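Local atomic coordinates of transcriptional regulator (Rhodococcus jostii, PDB entry 5CYV), a protein that binds p-coumaroyl-CoA and, as a MarR-family protein, probably binds DNA to regulate transcription linked to p-hydroxycinnamate metabolism. Residues Arg84-Pro88 and Ser89-Asn93; Ala115-Gly118 and Arg119-Gly123; Val129-Met132 and Arg133-Gln137; Lys28-Val31 and Pro32-Leu35. One frame throughout, in Å; residues are numbered along the deposited sequence.

Contact 1: Arg84-Pro88 and Ser89-Asn93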
loop_
_atom_site.group_PDB
_atom_site.type_symbol
_atom_site.label_atom_id
_atom_site.label_comp_id
_atom_site.label_asym_id
_atom_site.label_seq_id
_atom_site.Cartn_x
_atom_site.Cartn_y
_atom_site.Cartn_z
ATOM N N ARG B 84 26.938 10.913 -0.876
ATOM C CA ARG B 84 26.830 11.173 -2.304
ATOM C C ARG B 84 28.218 11.135 -2.903
ATOM O O ARG B 84 29.099 11.964 -2.534
ATOM C CB ARG B 84 26.167 12.520 -2.554
ATOM C CG ARG B 84 24.702 12.580 -2.153
ATOM C CD ARG B 84 24.116 13.934 -2.575
ATOM N NE ARG B 84 22.643 13.925 -2.597
ATOM C CZ ARG B 84 21.878 14.384 -1.614
ATOM N NH1 ARG B 84 22.458 14.856 -0.505
ATOM N NH2 ARG B 84 20.549 14.398 -1.726
ATOM N N THR B 85 28.437 10.202 -3.815
ATOM C CA THR B 85 29.740 10.031 -4.424
ATOM C C THR B 85 29.630 10.020 -5.932
ATOM O O THR B 85 28.537 10.291 -6.484
ATOM C CB THR B 85 30.432 8.743 -3.872
ATOM O OG1 THR B 85 31.789 8.699 -4.279
ATOM C CG2 THR B 85 29.719 7.424 -4.267
ATOM N N LEU B 86 30.737 9.764 -6.613
ATOM C CA LEU B 86 30.714 9.740 -8.079
ATOM C C LEU B 86 31.134 8.354 -8.428
ATOM O O LEU B 86 32.047 7.825 -7.810
ATOM C CB LEU B 86 31.642 10.803 -8.716
ATOM C CG LEU B 86 31.319 12.238 -8.320
ATOM C CD1 LEU B 86 32.378 13.136 -8.908
ATOM C CD2 LEU B 86 29.930 12.702 -8.805
ATOM N N ASP B 87 30.405 7.736 -9.356
ATOM C CA ASP B 87 30.746 6.434 -9.887
ATOM C C ASP B 87 32.199 6.447 -10.348
ATOM O O ASP B 87 32.557 7.213 -11.225
ATOM C CB ASP B 87 29.795 6.092 -11.034
ATOM C CG ASP B 87 29.973 4.657 -11.579
ATOM O OD1 ASP B 87 31.014 4.001 -11.302
ATOM O OD2 ASP B 87 29.070 4.200 -12.338
ATOM N N PRO B 88 33.045 5.601 -9.735
ATOM C CA PRO B 88 34.426 5.505 -10.225
ATOM C C PRO B 88 34.493 5.088 -11.722
ATOM O O PRO B 88 35.496 5.355 -12.401
ATOM C CB PRO B 88 35.043 4.428 -9.317
ATOM C CG PRO B 88 34.212 4.394 -8.110
ATOM C CD PRO B 88 32.798 4.719 -8.578
ATOM N N SER B 89 33.436 4.455 -12.242
ATOM C CA SER B 89 33.470 4.051 -13.665
ATOM C C SER B 89 32.873 5.079 -14.628
ATOM O O SER B 89 32.932 4.897 -15.850
ATOM C CB SER B 89 32.754 2.722 -13.864
ATOM O OG SER B 89 33.472 1.703 -13.212
ATOM N N ASP B 90 32.309 6.153 -14.083
ATOM C CA ASP B 90 31.762 7.245 -14.880
ATOM C C ASP B 90 31.519 8.415 -13.946
ATOM O O ASP B 90 30.512 8.434 -13.261
ATOM C CB ASP B 90 30.463 6.828 -15.572
ATOM C CG ASP B 90 29.816 7.971 -16.348
ATOM O OD1 ASP B 90 30.408 9.075 -16.427
ATOM O OD2 ASP B 90 28.720 7.752 -16.917
ATOM N N ARG B 91 32.400 9.418 -13.947
ATOM C CA ARG B 91 32.243 10.436 -12.912
ATOM C C ARG B 91 31.040 11.342 -13.137
ATOM O O ARG B 91 30.706 12.153 -12.271
ATOM C CB ARG B 91 33.499 11.266 -12.781
ATOM C CG ARG B 91 34.665 10.490 -12.200
ATOM C CD ARG B 91 34.416 9.845 -10.806
ATOM N NE ARG B 91 35.712 9.515 -10.211
ATOM C CZ ARG B 91 35.911 8.980 -9.006
ATOM N NH1 ARG B 91 34.888 8.678 -8.219
ATOM N NH2 ARG B 91 37.151 8.759 -8.581
ATOM N N ARG B 92 30.364 11.190 -14.271
ATOM C CA ARG B 92 29.133 11.929 -14.501
ATOM C C ARG B 92 27.938 11.220 -13.849
ATOM O O ARG B 92 26.867 11.798 -13.724
ATOM C CB ARG B 92 28.912 12.120 -16.012
ATOM C CG ARG B 92 30.113 12.772 -16.729
ATOM C CD ARG B 92 29.889 12.904 -18.241
ATOM N NE ARG B 92 31.118 13.178 -19.001
ATOM C CZ ARG B 92 31.500 14.379 -19.433
ATOM N NH1 ARG B 92 30.765 15.451 -19.187
ATOM N NH2 ARG B 92 32.626 14.513 -20.124
ATOM N N ASN B 93 28.141 9.975 -13.416
ATOM C CA ASN B 93 27.090 9.168 -12.801
ATOM C C ASN B 93 27.170 9.347 -11.285
ATOM O O ASN B 93 28.030 8.772 -10.627
ATOM C CB ASN B 93 27.244 7.686 -13.202
ATOM C CG ASN B 93 26.077 6.805 -12.728
ATOM O OD1 ASN B 93 24.928 7.261 -12.647
ATOM N ND2 ASN B 93 26.368 5.554 -12.420
#
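Asp87 and Asn93 meet at the tip of the beta hairpin that forms the wing of the MarR winged helix-turn-helix fold, where strand 82-87 gives way to the loop before strand 94-98. Two type I turns follow in succession, from Asp87 to Asp90 and from Asp90 to Asn93, and the Asp87 side chain serves both. With CG anti to the backbone N (chi1 -174°), its carboxylate takes the amide of the first turn: Ser89 N reaches Asp87 OD1 at 2.6 Å, from above the carboxylate plane. The other oxygen uses its anti lone pair for the Asn93 amide, ND2 to Asp87 OD2 3.0 Å, although the two flat groups are turned 55° against each other. The backbone of Asp87 is paired too, its N giving a nearly straight bond to Asn93 O (2.9 Å) and its O accepting Asp90 N (3.1 Å) from above the carbonyl plane. In the second turn, Asp90 OD1 accepts Arg92 N at 3.0 Å, making an Asx turn, while Asp90 O accepts Asn93 N. Behind the tip, Thr85 pairs with Leu95 through the backbone, and Arg84 forms salt bridges to Asp74 and Glu77 of helix 70-78. Arg91, bent at chi2 (-57°), lays its CD against Leu86 CB at 3.6 Å. Pro88 CA sits over one face of the Arg91 guanidinium, toward its rim, and at the edge Arg91 NH1 makes a weak bond to Leu86 O, 3.0 Å away.

Contact 2: Ala115-Gly118 and Arg119-Gly123; sequences AAHG and RYFEG. With WCA (p-coumaroyl-CoA), chain J.
His117 O is gripped by two backbone amides in the last turn of helix 100-121: Phe121 N comes in the carbonyl plane at 3.1 Å, and Tyr120 N from above that plane at 2.9 Å. One residue on, Gly118 O accepts Glu122 N (2.9 Å) and, weakly, Phe121 N. The side chains of His117 and Phe121 run side by side, pointing the same way. Phe121 turns its edge to the imidazole face in an offset edge-to-face pair, planes at 87° and ring centroids 5.9 Å apart, and its CD2 also touches His117 CB at 3.8 Å. The imidazole also meets the ligand. A chi1 of -74°, with CG anti to the carbonyl carbon, directs the ring to p-coumaroyl-CoA, His117 NE2 lying 3.0 Å from the phenol oxygen OAJ, which sits at the ring edge near its plane. Replacing His117 by an alanine would probably leave OAJ without its imidazole neighbour and take from Phe121 the face that its edge packs on. Leu15 of the second subunit also packs on Phe121, and Asp10 of that subunit on His117. His117, with Phe121 edge-on to its face, thus lines the p-coumaroyl end of the CoA-thioester pocket, at the dimer interface.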
loop_
_atom_site.group_PDB
_atom_site.type_symbol
_atom_site.label_atom_id
_atom_site.label_comp_id
_atom_site.label_asym_id
_atom_site.label_seq_id
_atom_site.Cartn_x
_atom_site.Cartn_y
_atom_site.Cartn_z
ATOM N N ALA B 115 11.081 -9.691 10.244
ATOM C CA ALA B 115 10.296 -10.349 11.285
ATOM C C ALA B 115 8.907 -9.789 11.332
ATOM O O ALA B 115 7.937 -10.590 11.597
ATOM C CB ALA B 115 10.980 -10.152 12.650
ATOM N N ALA B 116 8.807 -8.468 11.110
ATOM C CA ALA B 116 7.532 -7.803 11.092
ATOM C C ALA B 116 6.698 -8.323 9.907
ATOM O O ALA B 116 5.511 -8.493 10.086
ATOM C CB ALA B 116 7.724 -6.317 11.013
ATOM N N HIS B 117 7.312 -8.604 8.768
ATOM C CA HIS B 117 6.553 -9.158 7.613
ATOM C C HIS B 117 6.035 -10.545 7.942
ATOM O O HIS B 117 4.976 -10.977 7.417
ATOM C CB HIS B 117 7.422 -9.259 6.322
ATOM C CG HIS B 117 7.703 -7.947 5.661
ATOM N ND1 HIS B 117 8.368 -7.834 4.456
ATOM C CD2 HIS B 117 7.379 -6.679 6.027
ATOM C CE1 HIS B 117 8.472 -6.553 4.122
ATOM N NE2 HIS B 117 7.915 -5.835 5.083
ATOM N N GLY B 118 6.704 -11.289 8.823
ATOM C CA GLY B 118 6.361 -12.695 9.000
ATOM C C GLY B 118 4.983 -12.986 9.517
ATOM O O GLY B 118 4.340 -13.944 9.116
ATOM N N ARG B 119 4.496 -12.080 10.356
ATOM C CA ARG B 119 3.150 -12.115 10.896
ATOM C C ARG B 119 2.122 -12.236 9.766
ATOM O O ARG B 119 1.053 -12.812 9.970
ATOM C CB ARG B 119 2.872 -10.862 11.727
ATOM C CG ARG B 119 1.398 -10.606 11.990
ATOM C CD ARG B 119 1.049 -10.839 13.451
ATOM N NE ARG B 119 1.521 -9.755 14.307
ATOM C CZ ARG B 119 0.983 -9.441 15.481
ATOM N NH1 ARG B 119 -0.051 -10.130 15.943
ATOM N NH2 ARG B 119 1.478 -8.438 16.193
ATOM N N TYR B 120 2.409 -11.601 8.626
ATOM C CA TYR B 120 1.452 -11.636 7.550
ATOM C C TYR B 120 1.694 -12.720 6.526
ATOM O O TYR B 120 0.722 -13.206 5.933
ATOM C CB TYR B 120 1.441 -10.298 6.810
ATOM C CG TYR B 120 1.222 -9.152 7.770
ATOM C CD1 TYR B 120 0.056 -9.046 8.465
ATOM C CD2 TYR B 120 2.186 -8.172 7.894
ATOM C CE1 TYR B 120 -0.166 -7.986 9.338
ATOM C CE2 TYR B 120 2.002 -7.116 8.784
ATOM C CZ TYR B 120 0.808 -7.009 9.453
ATOM O OH TYR B 120 0.620 -5.963 10.330
ATOM N N PHE B 121 2.958 -13.059 6.287
ATOM C CA PHE B 121 3.293 -13.893 5.106
ATOM C C PHE B 121 3.840 -15.260 5.410
ATOM O O PHE B 121 3.833 -16.115 4.522
ATOM C CB PHE B 121 4.303 -13.192 4.211
ATOM C CG PHE B 121 3.913 -11.799 3.829
ATOM C CD1 PHE B 121 2.701 -11.575 3.174
ATOM C CD2 PHE B 121 4.736 -10.745 4.100
ATOM C CE1 PHE B 121 2.340 -10.294 2.834
ATOM C CE2 PHE B 121 4.353 -9.448 3.764
ATOM C CZ PHE B 121 3.175 -9.246 3.135
ATOM N N GLU B 122 4.308 -15.497 6.639
ATOM C CA GLU B 122 4.958 -16.775 6.919
ATOM C C GLU B 122 4.026 -17.954 6.653
ATOM O O GLU B 122 4.463 -18.992 6.156
ATOM C CB GLU B 122 5.476 -16.802 8.356
ATOM C CG GLU B 122 6.352 -18.046 8.669
ATOM C CD GLU B 122 5.550 -19.264 9.074
ATOM O OE1 GLU B 122 4.349 -19.111 9.394
ATOM O OE2 GLU B 122 6.135 -20.382 9.105
ATOM N N GLY B 123 2.753 -17.804 6.988
ATOM C CA GLY B 123 1.826 -18.917 6.875
ATOM C C GLY B 123 1.260 -19.172 5.495
ATOM O O GLY B 123 0.477 -20.094 5.311
HETATM C C4 WCA J . -6.442 15.136 -8.103
HETATM C C5 WCA J . -7.217 15.620 -7.053
HETATM C C6 WCA J . -8.155 16.680 -7.338
HETATM C C8 WCA J . -5.921 14.032 -6.235
HETATM N N1 WCA J . -8.237 17.148 -8.605
HETATM N N3 WCA J . -6.593 15.672 -9.351
HETATM C CAV WCA J . 9.153 -0.665 1.986
HETATM C CAT WCA J . 9.806 -1.658 2.649
HETATM C CBS WCA J . 9.020 -2.695 3.172
HETATM O OAJ WCA J . 9.668 -3.748 3.871
HETATM C CAU WCA J . 7.676 -2.740 3.008
HETATM C CAW WCA J . 6.994 -1.733 2.316
HETATM C CBT WCA J . 7.765 -0.722 1.798
HETATM C CAR WCA J . 7.006 0.297 1.047
HETATM C CAQ WCA J . 7.741 1.286 0.268
HETATM C CBP WCA J . 6.829 2.112 -0.614
HETATM O OAD WCA J . 5.707 1.919 -0.932
HETATM S SBO WCA J . 7.693 3.504 -1.206
HETATM C CBA WCA J . 6.417 4.185 -2.314
HETATM C CAY WCA J . 5.682 5.403 -1.614
HETATM N NBH WCA J . 4.623 4.959 -0.777
HETATM C CBQ WCA J . 4.622 5.404 0.623
HETATM O OAE WCA J . 5.428 6.222 1.083
HETATM C CBB WCA J . 3.508 4.908 1.491
HETATM C CAZ WCA J . 2.442 6.010 1.762
HETATM N NBI WCA J . 1.642 6.408 0.586
HETATM C CBR WCA J . 1.938 7.484 -0.242
HETATM O OAF WCA J . 3.000 8.082 -0.043
HETATM C CBX WCA J . 0.976 7.901 -1.344
HETATM O OAK WCA J . -0.318 7.303 -1.046
HETATM C CCD WCA J . 1.465 7.462 -2.731
HETATM C CAA WCA J . 1.329 5.913 -2.821
HETATM C CAB WCA J . 2.901 7.942 -3.034
HETATM C CBD WCA J . 0.496 8.064 -3.802
HETATM O OBK WCA J . 0.552 9.481 -3.490
HETATM P PCG WCA J . -0.009 10.547 -4.560
HETATM O OAP WCA J . 0.641 10.242 -5.872
HETATM O OAI WCA J . 0.228 11.926 -3.896
HETATM O OBN WCA J . -1.514 10.196 -4.771
HETATM P PCF WCA J . -2.868 10.715 -4.195
HETATM O OAO WCA J . -2.456 11.863 -3.268
HETATM O OAH WCA J . -3.774 9.569 -3.769
HETATM O "O5'" WCA J . -3.598 11.365 -5.485
HETATM C "C5'" WCA J . -3.881 10.577 -6.639
HETATM C "C4'" WCA J . -3.763 11.202 -7.999
HETATM O "O4'" WCA J . -5.091 12.118 -8.240
HETATM C "C3'" WCA J . -2.714 12.047 -8.143
HETATM O "O3'" WCA J . -2.389 12.231 -9.571
HETATM P PCE WCA J . -1.039 11.697 -10.181
HETATM O OAM WCA J . -0.906 10.244 -9.859
HETATM O OAN WCA J . 0.122 12.456 -9.605
HETATM O OAG WCA J . -1.081 11.890 -11.673
HETATM C "C2'" WCA J . -3.258 13.398 -7.630
HETATM O "O2'" WCA J . -2.503 14.463 -8.007
HETATM C "C1'" WCA J . -4.697 13.368 -8.264
HETATM N N9 WCA J . -5.651 14.154 -7.535
HETATM N N7 WCA J . -6.868 14.917 -5.911
HETATM C C2 WCA J . -7.487 16.661 -9.571
HETATM N N6 WCA J . -8.971 17.203 -6.286
#

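Contact 3: Val129-Met132 and Arg133-Gln137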
loop_
_atom_site.group_PDB
_atom_site.type_symbol
_atom_site.label_atom_id
_atom_site.label_comp_id
_atom_site.label_asym_id
_atom_site.label_seq_id
_atom_site.Cartn_x
_atom_site.Cartn_y
_atom_site.Cartn_z
ATOM N N VAL B 129 2.587 -17.471 -2.509
ATOM C CA VAL B 129 3.462 -16.290 -2.416
ATOM C C VAL B 129 4.169 -16.041 -3.720
ATOM O O VAL B 129 4.279 -14.894 -4.153
ATOM C CB VAL B 129 4.510 -16.468 -1.332
ATOM C CG1 VAL B 129 5.459 -15.221 -1.310
ATOM C CG2 VAL B 129 3.770 -16.609 -0.001
ATOM N N ASN B 130 4.679 -17.091 -4.342
ATOM C CA ASN B 130 5.453 -16.915 -5.532
ATOM C C ASN B 130 4.568 -16.313 -6.612
ATOM O O ASN B 130 5.001 -15.477 -7.420
ATOM C CB ASN B 130 6.032 -18.234 -6.033
ATOM C CG ASN B 130 7.172 -18.763 -5.144
ATOM O OD1 ASN B 130 7.729 -17.998 -4.348
ATOM N ND2 ASN B 130 7.489 -20.066 -5.248
ATOM N N GLN B 131 3.338 -16.836 -6.726
ATOM C CA GLN B 131 2.446 -16.251 -7.731
ATOM C C GLN B 131 2.074 -14.813 -7.426
ATOM O O GLN B 131 2.048 -13.983 -8.354
ATOM C CB GLN B 131 1.168 -17.141 -7.897
ATOM C CG GLN B 131 0.173 -16.528 -8.935
ATOM C CD GLN B 131 -0.928 -17.479 -9.287
ATOM O OE1 GLN B 131 -0.690 -18.537 -9.943
ATOM N NE2 GLN B 131 -2.096 -17.120 -8.884
ATOM N N MET B 132 1.824 -14.497 -6.169
ATOM C CA MET B 132 1.534 -13.103 -5.812
ATOM C C MET B 132 2.738 -12.198 -6.161
ATOM O O MET B 132 2.555 -11.114 -6.728
ATOM C CB MET B 132 1.205 -13.013 -4.337
ATOM C CG MET B 132 0.802 -11.647 -3.959
ATOM S SD MET B 132 -0.114 -11.688 -2.392
ATOM C CE MET B 132 -1.302 -12.918 -2.840
ATOM N N ARG B 133 3.941 -12.645 -5.786
ATOM C CA ARG B 133 5.152 -11.842 -6.053
ATOM C C ARG B 133 5.247 -11.502 -7.515
ATOM O O ARG B 133 5.421 -10.341 -7.920
ATOM C CB ARG B 133 6.422 -12.599 -5.641
ATOM C CG ARG B 133 7.717 -11.781 -5.928
ATOM C CD ARG B 133 8.984 -12.571 -5.610
ATOM N NE ARG B 133 8.975 -12.886 -4.195
ATOM C CZ ARG B 133 8.767 -14.098 -3.663
ATOM N NH1 ARG B 133 8.486 -15.167 -4.441
ATOM N NH2 ARG B 133 8.804 -14.224 -2.339
ATOM N N ASP B 134 5.161 -12.516 -8.363
ATOM C CA ASP B 134 5.372 -12.312 -9.770
ATOM C C ASP B 134 4.258 -11.448 -10.345
ATOM O O ASP B 134 4.531 -10.616 -11.194
ATOM C CB ASP B 134 5.501 -13.656 -10.509
ATOM C CG ASP B 134 6.771 -14.424 -10.122
ATOM O OD1 ASP B 134 7.538 -13.958 -9.225
ATOM O OD2 ASP B 134 6.972 -15.515 -10.689
ATOM N N THR B 135 3.013 -11.631 -9.881
ATOM C CA THR B 135 1.906 -10.827 -10.381
ATOM C C THR B 135 2.102 -9.355 -9.975
ATOM O O THR B 135 1.932 -8.437 -10.823
ATOM C CB THR B 135 0.547 -11.374 -9.851
ATOM O OG1 THR B 135 0.447 -12.736 -10.280
ATOM C CG2 THR B 135 -0.595 -10.607 -10.486
ATOM N N LEU B 136 2.481 -9.117 -8.716
ATOM C CA LEU B 136 2.672 -7.731 -8.244
ATOM C C LEU B 136 3.859 -7.113 -9.002
ATOM O O LEU B 136 3.811 -5.930 -9.358
ATOM C CB LEU B 136 2.921 -7.694 -6.752
ATOM C CG LEU B 136 1.707 -8.174 -5.939
ATOM C CD1 LEU B 136 2.196 -8.270 -4.520
ATOM C CD2 LEU B 136 0.536 -7.193 -6.017
ATOM N N GLN B 137 4.908 -7.888 -9.269
ATOM C CA GLN B 137 5.996 -7.319 -10.080
ATOM C C GLN B 137 5.543 -6.924 -11.463
ATOM O O GLN B 137 6.010 -5.893 -12.002
ATOM C CB GLN B 137 7.138 -8.306 -10.176
ATOM C CG GLN B 137 7.890 -8.406 -8.894
ATOM C CD GLN B 137 8.951 -9.475 -8.949
ATOM O OE1 GLN B 137 8.824 -10.412 -9.741
ATOM N NE2 GLN B 137 10.018 -9.331 -8.181
HETATM O O HOH W 1 8.470 -17.355 -1.298
#
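Arg133 doubles back along helix 126-140 to meet Asn130, one turn earlier. The backbone bonds are those of a regular alpha-helix, with Arg133 N on Val129 O, Asp134 N on Asn130 O and Leu136 N on Met132 O. Among the side-chain polar bonds, Arg133 NH1 gives to Asn130 OD1 at 2.9 Å. The oxygen lies in the guanidinium plane, while the amide itself is turned 50° from it. The bend at chi3 (-62°) is what brings the guanidinium round, after an otherwise extended chain. A water donates to Asn130 OD1 at 3.2 Å and weakly accepts from Arg133 NH2. Gln131 O holds two donors of Thr135 from opposite faces of its plane, OG1 at 2.8 Å and N at 3.0 Å, which gives the buried hydroxyl's proton an acceptor. The apolar contact is Met132 CG on Leu136 CD1 (3.7 Å), the two side chains running alongside each other. Separately, the Val129 CG1 methyl lies against Arg133 NH2 (3.6 Å). Asp134 has been seen to bind magnesium in a crystal of this protein, though none is bound to this chain here. Arg133 NE bonds to Asp9 O of the second subunit, so an alanine in its place would probably leave both that carbonyl and Asn130 OD1 without their guanidinium donor. Helix 126-140, following helix 100-121, thus lies in the dimer interface, where Met132 packs on Thr135, and Gln131 on Gln131, of the second subunit.

Contact 4: Lys28-Val31 and Pro32-Leu35; sequences KALV and PTGL
The C-terminal end of helix 11-30 runs into a short 3-10 turn, and Thr33 fastens it by gripping Leu30 O twice. Its hydroxyl donates to that oxygen at 2.6 Å (Thr33 OG1 to Leu30 O), in the carbonyl plane and on a lone pair, while Thr33 N comes from above the plane at 2.8 Å. OG1 can do this because chi1 of 75° puts it between the backbone N and the carbonyl carbon, the crowded position. Thr33 OG1 in turn accepts Leu35 N at 3.0 Å, an ST turn that carries the chain out of the helix. Gly34 N closes the turn on Val31 O (3.1 Å) and bonds only weakly to Leu30 O; its positive phi (75°) suits glycine. Pro32 has no amide hydrogen to offer, and its CD instead stands 3.4 Å from Ala29 O. Against Val31 the proline is tight, Val31 CB to Pro32 CD 3.5 Å, the side chains crossing at about a right angle. Leu30 CB rests 3.4 Å from Leu35 O. Around the turn, Leu30 packs on Val113 of helix 100-121 and on Tyr40 of helix 37-47, Leu35 reaches Leu43 of helix 37-47, and Thr33 O accepts a bond from Arg79.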
loop_
_atom_site.group_PDB
_atom_site.type_symbol
_atom_site.label_atom_id
_atom_site.label_comp_id
_atom_site.label_asym_id
_atom_site.label_seq_id
_atom_site.Cartn_x
_atom_site.Cartn_y
_atom_site.Cartn_z
ATOM N N LYS B 28 6.450 0.873 12.463
ATOM C CA LYS B 28 6.581 0.556 13.876
ATOM C C LYS B 28 7.836 -0.292 14.108
ATOM O O LYS B 28 8.567 -0.030 15.078
ATOM C CB LYS B 28 5.335 -0.183 14.375
ATOM C CG LYS B 28 4.086 0.733 14.455
ATOM C CD LYS B 28 2.864 -0.044 14.934
ATOM C CE LYS B 28 1.625 0.846 14.914
ATOM N NZ LYS B 28 1.324 1.405 13.547
ATOM N N ALA B 29 8.114 -1.300 13.278
ATOM C CA ALA B 29 9.309 -2.101 13.507
ATOM C C ALA B 29 10.590 -1.290 13.417
ATOM O O ALA B 29 11.589 -1.606 14.070
ATOM C CB ALA B 29 9.316 -3.260 12.470
ATOM N N LEU B 30 10.554 -0.257 12.586
ATOM C CA LEU B 30 11.719 0.568 12.338
ATOM C C LEU B 30 11.995 1.621 13.421
ATOM O O LEU B 30 13.069 2.229 13.387
ATOM C CB LEU B 30 11.589 1.302 10.991
ATOM C CG LEU B 30 11.759 0.396 9.777
ATOM C CD1 LEU B 30 11.406 1.235 8.582
ATOM C CD2 LEU B 30 13.178 -0.154 9.658
ATOM N N VAL B 31 11.065 1.853 14.369
ATOM C CA VAL B 31 11.242 2.918 15.387
ATOM C C VAL B 31 12.651 2.897 16.034
ATOM O O VAL B 31 13.331 3.944 16.077
ATOM C CB VAL B 31 10.123 2.862 16.429
ATOM C CG1 VAL B 31 10.505 3.760 17.589
ATOM C CG2 VAL B 31 8.848 3.339 15.750
ATOM N N PRO B 32 13.199 1.733 16.452
ATOM C CA PRO B 32 14.546 1.790 17.067
ATOM C C PRO B 32 15.691 2.206 16.137
ATOM O O PRO B 32 16.751 2.579 16.649
ATOM C CB PRO B 32 14.786 0.355 17.552
ATOM C CG PRO B 32 13.421 -0.267 17.606
ATOM C CD PRO B 32 12.564 0.404 16.609
ATOM N N THR B 33 15.475 2.142 14.836
ATOM C CA THR B 33 16.484 2.523 13.864
ATOM C C THR B 33 16.439 3.983 13.494
ATOM O O THR B 33 17.328 4.463 12.819
ATOM C CB THR B 33 16.317 1.716 12.565
ATOM O OG1 THR B 33 15.189 2.217 11.826
ATOM C CG2 THR B 33 16.139 0.209 12.837
ATOM N N GLY B 34 15.345 4.628 13.856
ATOM C CA GLY B 34 15.125 6.009 13.439
ATOM C C GLY B 34 14.725 6.186 11.990
ATOM O O GLY B 34 14.604 7.334 11.562
ATOM N N LEU B 35 14.557 5.110 11.249
ATOM C CA LEU B 35 14.182 5.167 9.841
ATOM C C LEU B 35 12.655 5.055 9.761
ATOM O O LEU B 35 12.006 4.635 10.724
ATOM C CB LEU B 35 14.772 4.005 9.043
ATOM C CG LEU B 35 16.322 3.977 9.117
ATOM C CD1 LEU B 35 16.744 2.651 8.558
ATOM C CD2 LEU B 35 16.879 5.111 8.311
#

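Overall arrangement
Along the chain the order is contact 4, contact 1, contact 2, contact 3; each is local and closes before the next begins, so none nests in or crosses another. Contact 4 finishes helix 11-30 and leads toward helix 37-47. Contact 1 closes the hairpin loop between strands 82-87 and 94-98, and lies across the chain's centre from contact 2, about 38 Å between their centres. Contact 2 ends helix 100-121, and contact 3 lies on the following helix, 126-140, their nearest atoms about 5 Å apart; both touch the second subunit. Contacts 2 and 4 meet directly, Ala116 CB against Ala29 CB at 3.7 Å, joining the C-terminal ends of helices 11-30 and 100-121.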